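Local coordinates for protein inactive glucansucrase (Lactobacillus reuteri, PDB 5JBD) that is an inactive member of glycoside hydrolase family 70, built round a barrel of eight parallel strands, and carries a bound calcium ion, at residues 354-359 / 442-447; 360-365 / 503-508; 460-465 / 650-655. One frame throughout, in Å; residues are numbered along the deposited sequence.

Contact 1 (354-359 / 442-447). With ACT (acetate ion), chain E.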
# COMPACT_ATOMS: atom_id res chain seq x y z
N GLY A 354 -1.16 -4.77 24.64
CA GLY A 354 -2.09 -5.43 23.73
C GLY A 354 -2.15 -6.95 23.69
O GLY A 354 -3.14 -7.51 23.20
N ARG A 355 -1.11 -7.63 24.16
CA ARG A 355 -1.10 -9.09 24.17
C ARG A 355 -2.02 -9.65 25.25
O ARG A 355 -2.32 -8.97 26.25
CB ARG A 355 0.30 -9.62 24.42
CG ARG A 355 1.29 -9.47 23.28
CD ARG A 355 2.66 -9.95 23.75
NE ARG A 355 3.58 -10.10 22.63
CZ ARG A 355 4.88 -9.82 22.62
NH1 ARG A 355 5.51 -9.35 23.71
NH2 ARG A 355 5.57 -9.99 21.48
N ALA A 356 -2.46 -10.89 25.05
CA ALA A 356 -3.16 -11.65 26.11
C ALA A 356 -2.19 -12.10 27.21
O ALA A 356 -2.46 -11.92 28.40
CB ALA A 356 -3.84 -12.88 25.51
N ASN A 357 -1.06 -12.67 26.78
CA ASN A 357 -0.03 -13.24 27.66
C ASN A 357 1.35 -12.72 27.25
O ASN A 357 1.50 -12.15 26.16
CB ASN A 357 -0.02 -14.75 27.49
CG ASN A 357 -1.32 -15.39 27.93
OD1 ASN A 357 -1.67 -16.45 27.43
ND2 ASN A 357 -2.05 -14.75 28.85
N ASN A 358 2.36 -12.96 28.09
CA ASN A 358 3.75 -12.59 27.78
C ASN A 358 3.87 -11.11 27.43
O ASN A 358 4.51 -10.74 26.44
CB ASN A 358 4.31 -13.46 26.62
CG ASN A 358 4.45 -14.92 27.01
OD1 ASN A 358 5.10 -15.27 28.01
ND2 ASN A 358 3.83 -15.80 26.22
N ARG A 359 3.22 -10.27 28.23
CA ARG A 359 3.32 -8.80 28.06
C ARG A 359 4.70 -8.33 28.50
O ARG A 359 5.20 -8.76 29.53
CB ARG A 359 2.27 -8.07 28.89
CG ARG A 359 0.87 -8.27 28.36
CD ARG A 359 -0.18 -7.63 29.24
NE ARG A 359 -1.51 -7.94 28.72
CZ ARG A 359 -2.67 -7.82 29.36
NH1 ARG A 359 -2.73 -7.33 30.59
NH2 ARG A 359 -3.79 -8.16 28.73
N ALA A 442 -8.17 -9.88 18.94
CA ALA A 442 -8.12 -8.43 19.01
C ALA A 442 -7.23 -7.92 20.14
O ALA A 442 -6.97 -8.62 21.12
CB ALA A 442 -9.53 -7.86 19.19
N GLN A 443 -6.78 -6.68 19.99
CA GLN A 443 -5.89 -6.05 20.97
C GLN A 443 -6.55 -5.84 22.31
O GLN A 443 -7.69 -5.41 22.38
CB GLN A 443 -5.41 -4.69 20.44
CG GLN A 443 -4.38 -4.81 19.35
CD GLN A 443 -3.04 -5.21 19.91
OE1 GLN A 443 -2.57 -6.33 19.70
NE2 GLN A 443 -2.43 -4.31 20.62
N TYR A 444 -5.81 -6.13 23.38
CA TYR A 444 -6.19 -5.74 24.73
C TYR A 444 -5.86 -4.25 24.96
O TYR A 444 -5.00 -3.69 24.28
CB TYR A 444 -5.45 -6.59 25.76
CG TYR A 444 -5.94 -8.02 25.89
CD1 TYR A 444 -5.68 -8.96 24.89
CD2 TYR A 444 -6.65 -8.42 27.00
CE1 TYR A 444 -6.15 -10.27 25.00
CE2 TYR A 444 -7.11 -9.73 27.13
CZ TYR A 444 -6.86 -10.65 26.13
OH TYR A 444 -7.32 -11.95 26.26
N ASN A 445 -6.54 -3.65 25.92
CA ASN A 445 -6.22 -2.31 26.41
C ASN A 445 -6.18 -1.21 25.35
O ASN A 445 -5.29 -0.35 25.38
CB ASN A 445 -4.87 -2.34 27.18
CG ASN A 445 -4.99 -2.96 28.56
OD1 ASN A 445 -5.78 -2.51 29.42
ND2 ASN A 445 -4.16 -3.95 28.81
N VAL A 446 -7.14 -1.21 24.42
CA VAL A 446 -7.15 -0.19 23.36
C VAL A 446 -7.27 1.24 23.94
O VAL A 446 -6.51 2.14 23.53
CB VAL A 446 -8.19 -0.50 22.26
CG1 VAL A 446 -8.29 0.65 21.26
CG2 VAL A 446 -7.79 -1.78 21.53
N PRO A 447 -8.19 1.45 24.90
CA PRO A 447 -8.28 2.78 25.52
C PRO A 447 -6.97 3.27 26.15
O PRO A 447 -6.59 4.42 25.93
CB PRO A 447 -9.37 2.61 26.57
CG PRO A 447 -10.26 1.55 26.00
CD PRO A 447 -9.29 0.58 25.35
C ACT E . 3.11 -11.97 18.98
O ACT E . 4.34 -12.11 18.83
OXT ACT E . 2.64 -10.99 19.60
CH3 ACT E . 2.18 -13.00 18.42
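The backbones of Gly354 and Tyr444 come within 4.2 Å at their CA atoms and are tied by one nearly straight hydrogen bond, Tyr444 N to Gly354 O (3.0 Å, 172°). Gly354 CA also lies 3.4 Å from Tyr444 O, in a CA-H...O contact. The tyrosine ring then runs out past Ala356, whose small CB lies 3.5 Å from Tyr444 CE1; the ring's hydroxyl is bound to Lys439 O. Arg359 works from the loop. Its NE (2.8 Å) and NH2 (3.0 Å) both grip Arg355 O, side-on and in the guanidinium plane, and the long, extended arginine thereby closes the loop on itself. The same NH2 comes 3.4 Å from Tyr444 CD2, with the two side chains crossing at about a right angle and their planes 61° apart. Arg359 also bonds to Asn543 and Ser610. Asn445, with both a donor and an acceptor to offer, joins Leu353 O to Ser610 N. Arg355 NE donates to an acetate ion, probably from the crystallisation liquor, whose OXT lies in the guanidinium plane. The contact thus pins the loop that leaves helix 343-354 against the turn that enters helix 446-455.

Contact 2 (360-365 / 503-508)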
# COMPACT_ATOMS: atom_id res chain seq x y z
N ASP A 360 5.31 -7.46 27.70
CA ASP A 360 6.55 -6.79 28.09
C ASP A 360 6.26 -5.85 29.25
O ASP A 360 5.11 -5.49 29.50
CB ASP A 360 7.16 -6.02 26.93
CG ASP A 360 7.67 -6.92 25.79
OD1 ASP A 360 7.60 -8.17 25.86
OD2 ASP A 360 8.18 -6.34 24.81
N ASN A 361 7.31 -5.48 29.99
CA ASN A 361 7.15 -4.66 31.17
C ASN A 361 6.61 -3.27 30.84
O ASN A 361 6.95 -2.68 29.81
CB ASN A 361 8.48 -4.53 31.92
CG ASN A 361 8.31 -3.87 33.27
OD1 ASN A 361 8.55 -2.67 33.43
ND2 ASN A 361 7.83 -4.65 34.24
N ILE A 362 5.78 -2.75 31.74
CA ILE A 362 5.20 -1.41 31.63
C ILE A 362 6.24 -0.30 31.34
O ILE A 362 5.97 0.66 30.62
CB ILE A 362 4.36 -1.08 32.90
CG1 ILE A 362 3.28 -0.02 32.60
CG2 ILE A 362 5.25 -0.64 34.06
CD1 ILE A 362 2.12 -0.53 31.76
N GLY A 363 7.43 -0.46 31.90
CA GLY A 363 8.52 0.51 31.70
C GLY A 363 9.00 0.68 30.26
O GLY A 363 9.64 1.70 29.95
N ASN A 364 8.74 -0.30 29.40
CA ASN A 364 9.05 -0.17 27.97
C ASN A 364 8.35 1.03 27.31
O ASN A 364 8.88 1.58 26.36
CB ASN A 364 8.73 -1.45 27.20
CG ASN A 364 9.70 -2.58 27.49
OD1 ASN A 364 10.42 -2.57 28.49
ND2 ASN A 364 9.70 -3.59 26.62
N LEU A 365 7.20 1.45 27.81
CA LEU A 365 6.53 2.66 27.31
C LEU A 365 7.37 3.95 27.48
O LEU A 365 7.18 4.93 26.76
CB LEU A 365 5.17 2.85 27.99
CG LEU A 365 4.13 1.74 27.76
CD1 LEU A 365 3.01 1.80 28.78
CD2 LEU A 365 3.57 1.82 26.35
N MET A 503 7.44 10.25 32.83
CA MET A 503 6.83 8.93 32.96
C MET A 503 7.58 8.18 34.04
O MET A 503 8.80 8.01 33.95
CB MET A 503 6.92 8.15 31.67
CG MET A 503 6.14 8.73 30.51
SD MET A 503 6.16 7.66 29.04
CE MET A 503 5.04 6.37 29.54
N THR A 504 6.85 7.68 35.02
CA THR A 504 7.42 7.12 36.25
C THR A 504 6.70 5.83 36.64
O THR A 504 5.47 5.82 36.70
CB THR A 504 7.25 8.15 37.37
OG1 THR A 504 7.92 9.36 37.01
CG2 THR A 504 7.82 7.66 38.68
N LYS A 505 7.44 4.75 36.88
CA LYS A 505 6.84 3.50 37.37
C LYS A 505 6.45 3.66 38.84
O LYS A 505 7.28 4.09 39.66
CB LYS A 505 7.78 2.32 37.23
CG LYS A 505 7.95 1.84 35.80
CD LYS A 505 8.94 0.69 35.73
CE LYS A 505 8.36 -0.58 36.31
NZ LYS A 505 9.24 -1.76 36.08
N LEU A 506 5.20 3.34 39.14
CA LEU A 506 4.66 3.39 40.51
C LEU A 506 4.79 2.05 41.22
O LEU A 506 4.89 1.99 42.44
CB LEU A 506 3.20 3.85 40.49
CG LEU A 506 2.95 5.22 39.86
CD1 LEU A 506 1.46 5.45 39.69
CD2 LEU A 506 3.59 6.37 40.65
N ASN A 507 4.75 0.96 40.46
CA ASN A 507 5.14 -0.36 40.94
C ASN A 507 5.63 -1.10 39.71
O ASN A 507 5.75 -0.47 38.67
CB ASN A 507 3.97 -1.07 41.68
CG ASN A 507 2.76 -1.35 40.79
OD1 ASN A 507 2.89 -1.74 39.64
ND2 ASN A 507 1.56 -1.14 41.35
N ASN A 508 5.89 -2.40 39.78
CA ASN A 508 6.54 -3.08 38.65
C ASN A 508 5.69 -3.14 37.37
O ASN A 508 6.24 -3.30 36.29
CB ASN A 508 7.01 -4.50 39.02
CG ASN A 508 8.04 -5.06 38.03
OD1 ASN A 508 8.91 -4.34 37.52
ND2 ASN A 508 7.92 -6.36 37.73
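Lys505 and Asn361 meet tip to tip, Lys505 NZ lying 2.9 Å from Asn361 OD1. That oxygen is shared: Gly363 N also donates to it at 2.9 Å, from the opposite face of the amide plane, in a capping bond that steadies the type I turn from Asn361 to Asn364 ahead of helix 364-367. The other arm of the amide, Asn361 ND2, donates to Asn508 O (2.9 Å) and only weakly to Asn508 OD1. Within the second segment Lys505 NZ reaches Asn508 OD1 at 3.0 Å, which closes a ring of asparagine, lysine and asparagine. Asparagine suits position 361 because one short side chain can give and accept at once; Asn508 offers two oxygens, OD1 and O. The lysine is bent at chi3 (72°), which turns CE out of the extended line of the chain. Its aliphatic part is used as well: Ile362 CG2 lies 3.8 Å from Lys505 CE, the two side chains sliding past each other in opposite directions. Deeper in, Met503 bends at its thioether (chi3 74°) and sets CE 3.8 Å from Leu365 CB, a flexible, apolar end against a helix residue. With one ammonium group held by two amide oxygens, the polar rim joins turn to strand without any carboxylate in the ring; the charge probably polarises the Asn361 amide, making its ND2 a better donor to Asn508 O.

Contact 3 (460-465 / 650-655)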
# COMPACT_ATOMS: atom_id res chain seq x y z
N VAL A 460 3.37 13.78 16.68
CA VAL A 460 2.05 14.03 16.13
C VAL A 460 1.30 12.69 16.14
O VAL A 460 1.59 11.82 15.32
CB VAL A 460 2.10 14.63 14.71
CG1 VAL A 460 0.69 14.89 14.19
CG2 VAL A 460 2.93 15.91 14.70
N PRO A 461 0.36 12.50 17.08
CA PRO A 461 -0.37 11.24 17.11
C PRO A 461 -1.36 11.13 15.96
O PRO A 461 -1.92 12.15 15.52
CB PRO A 461 -1.12 11.30 18.43
CG PRO A 461 -1.40 12.76 18.61
CD PRO A 461 -0.16 13.44 18.09
N GLN A 462 -1.55 9.89 15.48
CA GLN A 462 -2.48 9.57 14.41
C GLN A 462 -3.54 8.59 14.92
O GLN A 462 -3.20 7.49 15.34
CB GLN A 462 -1.71 9.00 13.22
CG GLN A 462 -2.54 8.39 12.08
CD GLN A 462 -2.42 6.87 12.02
OE1 GLN A 462 -1.35 6.34 11.72
NE2 GLN A 462 -3.51 6.16 12.30
N VAL A 463 -4.81 9.01 14.87
CA VAL A 463 -5.97 8.19 15.25
C VAL A 463 -6.46 7.42 14.01
O VAL A 463 -6.35 7.92 12.87
CB VAL A 463 -7.09 9.08 15.83
CG1 VAL A 463 -8.33 8.25 16.16
CG2 VAL A 463 -6.60 9.84 17.06
N TYR A 464 -6.98 6.20 14.21
CA TYR A 464 -7.44 5.32 13.12
C TYR A 464 -8.97 5.30 13.01
O TYR A 464 -9.66 5.04 14.01
CB TYR A 464 -6.97 3.89 13.35
CG TYR A 464 -7.35 2.87 12.28
CD1 TYR A 464 -7.10 3.09 10.93
CD2 TYR A 464 -7.96 1.66 12.64
CE1 TYR A 464 -7.43 2.15 9.97
CE2 TYR A 464 -8.29 0.70 11.69
CZ TYR A 464 -8.04 0.95 10.35
OH TYR A 464 -8.36 -0.01 9.42
N TYR A 465 -9.48 5.54 11.79
CA TYR A 465 -10.91 5.46 11.49
C TYR A 465 -11.60 4.24 12.11
O TYR A 465 -12.67 4.37 12.72
CB TYR A 465 -11.15 5.44 9.97
CG TYR A 465 -12.56 5.01 9.56
CD1 TYR A 465 -13.66 5.80 9.89
CD2 TYR A 465 -12.78 3.82 8.85
CE1 TYR A 465 -14.96 5.42 9.53
CE2 TYR A 465 -14.07 3.44 8.47
CZ TYR A 465 -15.15 4.25 8.81
OH TYR A 465 -16.43 3.90 8.46
N HIS A 650 -0.57 19.39 16.79
CA HIS A 650 -1.24 18.69 15.69
C HIS A 650 -1.66 17.27 16.07
O HIS A 650 -1.07 16.64 16.97
CB HIS A 650 -0.34 18.66 14.45
CG HIS A 650 -0.07 20.02 13.90
ND1 HIS A 650 -0.51 20.43 12.66
CD2 HIS A 650 0.56 21.09 14.44
CE1 HIS A 650 -0.17 21.69 12.47
NE2 HIS A 650 0.48 22.12 13.53
N MET A 651 -2.69 16.80 15.38
CA MET A 651 -3.18 15.43 15.46
C MET A 651 -3.72 15.00 14.09
O MET A 651 -4.55 15.70 13.50
CB MET A 651 -4.27 15.30 16.52
CG MET A 651 -4.91 13.92 16.56
SD MET A 651 -5.87 13.63 18.06
CE MET A 651 -7.23 14.72 17.76
N ILE A 652 -3.23 13.86 13.63
CA ILE A 652 -3.58 13.27 12.35
C ILE A 652 -4.77 12.29 12.54
O ILE A 652 -4.89 11.66 13.59
CB ILE A 652 -2.37 12.53 11.73
CG1 ILE A 652 -1.27 13.54 11.39
CG2 ILE A 652 -2.78 11.76 10.47
CD1 ILE A 652 0.10 12.92 11.23
N TYR A 653 -5.63 12.21 11.52
CA TYR A 653 -6.72 11.21 11.48
C TYR A 653 -6.65 10.42 10.17
O TYR A 653 -6.71 11.02 9.09
CB TYR A 653 -8.06 11.91 11.60
CG TYR A 653 -9.27 11.00 11.60
CD1 TYR A 653 -9.47 10.09 12.62
CD2 TYR A 653 -10.23 11.08 10.59
CE1 TYR A 653 -10.60 9.26 12.65
CE2 TYR A 653 -11.36 10.25 10.59
CZ TYR A 653 -11.55 9.35 11.63
OH TYR A 653 -12.66 8.54 11.64
N GLU A 654 -6.47 9.10 10.27
CA GLU A 654 -6.49 8.22 9.10
C GLU A 654 -7.96 7.97 8.77
O GLU A 654 -8.67 7.39 9.58
CB GLU A 654 -5.77 6.87 9.35
CG GLU A 654 -5.82 5.96 8.12
CD GLU A 654 -4.97 4.71 8.18
OE1 GLU A 654 -4.51 4.30 9.26
OE2 GLU A 654 -4.78 4.10 7.11
N ASP A 655 -8.39 8.38 7.59
CA ASP A 655 -9.83 8.43 7.27
C ASP A 655 -10.44 7.16 6.67
O ASP A 655 -11.62 7.16 6.32
CB ASP A 655 -10.14 9.65 6.38
CG ASP A 655 -10.03 9.37 4.89
OD1 ASP A 655 -9.33 8.42 4.46
OD2 ASP A 655 -10.68 10.14 4.14
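Gln462 and Ile652 lie side by side at the closest point of two parallel strands, 460-464 and 652-654, with their CA atoms 4.4 Å apart. Ile652 straddles Gln462, its N bonding to Pro461 O and its O receiving Val463 N; Val463 O then takes Glu654 N (2.9 Å, 169°), and Tyr465 N continues the ladder to Glu654 O. Proline fits its position because only its carbonyl is asked to bond across this pair. On the face of Gln462, the branched Ile652 is the bump: CD1 nestles 3.6 Å from Val460 CG1, and CG2, anti to the backbone N, leans 3.7 Å from Gln462 CG. The two branches of one residue thus fill the hollows beside two neighbours on the other strand. Further along the same face, Glu654 extends past the ring of Tyr464, with OE1 3.3 Å from CD1 and the planes 60° apart. Their polar ends are served by His392, at Glu654 OE2, and Glu471, at Tyr464 OH, and Gln462 NE2 by Thr390 O. On the other face Val463 is a compact knob between Met651, whose SD is 4.0 Å from Val463 CG2, and Tyr653, whose CD1 is 4.1 Å from Val463 CB. Tyr653 reaches on until its OH lies 3.4 Å from Tyr465 CD1, at the edge of that ring, which itself stacks on Tyr475. These are neighbouring strands of the eight-stranded parallel barrel, flanked by strands 385-388 and 688-691. Trp690 of the latter packs on Gln462 and Glu654, while helices 446-455 and 483-496 cover the face of Val463 and Met651 with Tyr450, Leu454 and Met490.

Contact 3 is the core contact, buried in the barrel sheet, where backbone bonds and branched or aromatic side chains do the work. Contacts 1 and 2 are only partly buried and lie farther from the chain's centre; contact 1 rests on one backbone bond and the Tyr444 ring beside an arginine-braced loop, contact 2 on a lysine-asparagine network. Their first segments follow each other directly in the chain, and they touch through a long, weak ion pair of Arg355 NH1 with Asp360 OD1, 3.2 Å apart. Contact 2 ties this region to an antiparallel sheet through strand 501-505. Contact 1 holds the turn just before helix 446-455, which leads into strand 460-464 of contact 3, although those two contacts do not touch.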